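Local coordinates for cysteine synthase (Helicobacter pylori, PDB 6AHI), which catalyses the pyridoxal-phosphate-dependent formation of L-cysteine from O-acetyl-L-serine and hydrogen sulfide, and also has O-acetylserine-dependent cystathionine beta-synthase activity, at residues N171-A177 with S286-I291. Residues are numbered along the deposited sequence; the frame is centred on the assembly and turned at random.
Sequences NLTSFVA and SQVLTI
Strands 174-177 and 287-291 run parallel, their axes 4.7 Å apart at closest and 24° askew, with S174 beside V288 (CA to CA 4.8 Å) and F175 beside L289. L289 N donates to S174 O (2.8 Å) and V176 N to L289 O (2.9 Å). Ahead of the strand, T173 (phi/psi -93/-38) kinks the chain and turns its side chain toward 286-291: T173 OG1 accepts a hydrogen bond from Q287 N (2.9 Å), while T173 N donates to Q287 O (2.8 Å). At the far end V176 O lies 4.0 Å from I291 N; T290 OG1 (chi1 t) donates to V176 O instead, at 2.8 Å. These are neighbouring inner strands of the mixed sheet in a fold-type II PLP enzyme, with helices packed on both faces. Under helix 183-195, L289 (chi1 t, chi2 p) fills the hollow between L172 and F175, its CD2 lying 4.2 Å from L172 CD1 and 3.8 Å from F175 CD1. I291 CD1 meets the edge of the F175 ring, 3.6 Å from F175 CE1; the I291 side chain also touches T184, a probable cofactor-binding residue. On the face bearing V176 and V288, V176 CG2 meets V288 CG1 at 3.7 Å beneath helix 266-281, whose E278 binds S174 OG.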
loop_
_atom_site.group_PDB
_atom_site.type_symbol
_atom_site.label_atom_id
_atom_site.label_comp_id
_atom_site.label_asym_id
_atom_site.label_seq_id
_atom_site.Cartn_x
_atom_site.Cartn_y
_atom_site.Cartn_z
ATOM N N ASN A 171 -8.866 20.418 19.351
ATOM C CA ASN A 171 -10.324 20.165 19.494
ATOM C C ASN A 171 -10.598 18.668 19.278
ATOM O O ASN A 171 -11.199 18.232 18.256
ATOM C CB ASN A 171 -11.181 21.045 18.576
ATOM C CG ASN A 171 -12.649 21.047 18.964
ATOM O OD1 ASN A 171 -13.003 20.982 20.135
ATOM N ND2 ASN A 171 -13.524 21.097 17.976
ATOM N N LEU A 172 -10.104 17.871 20.226
ATOM C CA LEU A 172 -10.361 16.443 20.246
ATOM C C LEU A 172 -10.982 16.070 21.591
ATOM O O LEU A 172 -10.473 16.430 22.654
ATOM C CB LEU A 172 -9.065 15.676 20.014
ATOM C CG LEU A 172 -8.372 15.929 18.685
ATOM C CD1 LEU A 172 -7.036 15.203 18.691
ATOM C CD2 LEU A 172 -9.235 15.481 17.490
ATOM N N THR A 173 -12.051 15.295 21.519
ATOM C CA THR A 173 -12.843 14.917 22.650
ATOM C C THR A 173 -12.338 13.573 23.208
ATOM O O THR A 173 -12.320 13.357 24.428
ATOM C CB THR A 173 -14.320 14.779 22.258
ATOM O OG1 THR A 173 -14.713 15.910 21.469
ATOM C CG2 THR A 173 -15.214 14.626 23.465
ATOM N N SER A 174 -11.939 12.681 22.302
ATOM C CA SER A 174 -11.596 11.332 22.652
ATOM C C SER A 174 -10.539 10.780 21.677
ATOM O O SER A 174 -10.498 11.117 20.485
ATOM C CB SER A 174 -12.857 10.484 22.663
ATOM O OG SER A 174 -12.532 9.145 23.070
ATOM N N PHE A 175 -9.716 9.865 22.212
ATOM C CA PHE A 175 -8.744 9.076 21.501
ATOM C C PHE A 175 -9.048 7.598 21.756
ATOM O O PHE A 175 -9.084 7.142 22.885
ATOM C CB PHE A 175 -7.325 9.419 21.939
ATOM C CG PHE A 175 -6.236 8.560 21.342
ATOM C CD1 PHE A 175 -6.189 8.339 19.973
ATOM C CD2 PHE A 175 -5.269 7.960 22.144
ATOM C CE1 PHE A 175 -5.188 7.561 19.415
ATOM C CE2 PHE A 175 -4.275 7.179 21.579
ATOM C CZ PHE A 175 -4.231 6.981 20.220
ATOM N N VAL A 176 -9.293 6.880 20.666
ATOM C CA VAL A 176 -9.702 5.513 20.664
ATOM C C VAL A 176 -8.692 4.739 19.826
ATOM O O VAL A 176 -8.554 5.054 18.640
ATOM C CB VAL A 176 -11.109 5.381 20.044
ATOM C CG1 VAL A 176 -11.547 3.929 19.967
ATOM C CG2 VAL A 176 -12.129 6.239 20.788
ATOM N N ALA A 177 -8.028 3.723 20.406
ATOM C CA ALA A 177 -7.008 3.000 19.651
ATOM C C ALA A 177 -6.897 1.555 20.144
ATOM O O ALA A 177 -7.062 1.294 21.349
ATOM C CB ALA A 177 -5.672 3.702 19.759
ATOM N N SER A 286 -18.790 16.455 19.133
ATOM C CA SER A 286 -17.594 15.796 19.645
ATOM C C SER A 286 -16.690 15.295 18.500
ATOM O O SER A 286 -17.166 14.929 17.442
ATOM C CB SER A 286 -17.979 14.695 20.570
ATOM O OG SER A 286 -18.598 15.222 21.739
ATOM N N GLN A 287 -15.367 15.295 18.728
ATOM C CA GLN A 287 -14.382 14.929 17.712
ATOM C C GLN A 287 -13.575 13.737 18.246
ATOM O O GLN A 287 -12.954 13.840 19.281
ATOM C CB GLN A 287 -13.484 16.110 17.350
ATOM C CG GLN A 287 -14.231 17.429 17.139
ATOM C CD GLN A 287 -14.962 17.456 15.822
ATOM O OE1 GLN A 287 -14.398 17.197 14.767
ATOM N NE2 GLN A 287 -16.253 17.749 15.885
ATOM N N VAL A 288 -13.680 12.588 17.562
ATOM C CA VAL A 288 -13.068 11.337 18.047
ATOM C C VAL A 288 -11.914 10.957 17.124
ATOM O O VAL A 288 -12.115 10.853 15.912
ATOM C CB VAL A 288 -14.110 10.210 18.137
ATOM C CG1 VAL A 288 -13.488 8.880 18.519
ATOM C CG2 VAL A 288 -15.221 10.575 19.106
ATOM N N LEU A 289 -10.712 10.781 17.685
ATOM C CA LEU A 289 -9.558 10.371 16.898
ATOM C C LEU A 289 -9.350 8.864 17.051
ATOM O O LEU A 289 -9.386 8.358 18.199
ATOM C CB LEU A 289 -8.331 11.109 17.408
ATOM C CG LEU A 289 -6.972 10.618 16.924
ATOM C CD1 LEU A 289 -6.778 10.820 15.427
ATOM C CD2 LEU A 289 -5.884 11.321 17.708
ATOM N N THR A 290 -9.085 8.179 15.936
ATOM C CA THR A 290 -8.635 6.770 15.974
ATOM C C THR A 290 -7.448 6.586 15.004
ATOM O O THR A 290 -7.067 7.470 14.284
ATOM C CB THR A 290 -9.823 5.821 15.769
ATOM O OG1 THR A 290 -9.448 4.467 16.061
ATOM C CG2 THR A 290 -10.355 5.875 14.358
ATOM N N ILE A 291 -6.875 5.384 15.010
ATOM C CA ILE A 291 -5.760 5.017 14.179
ATOM C C ILE A 291 -6.141 3.728 13.461
ATOM O O ILE A 291 -6.600 2.780 14.119
ATOM C CB ILE A 291 -4.472 4.825 15.012
ATOM C CG1 ILE A 291 -4.049 6.126 15.697
ATOM C CG2 ILE A 291 -3.341 4.266 14.154
ATOM C CD1 ILE A 291 -3.236 5.867 16.911
#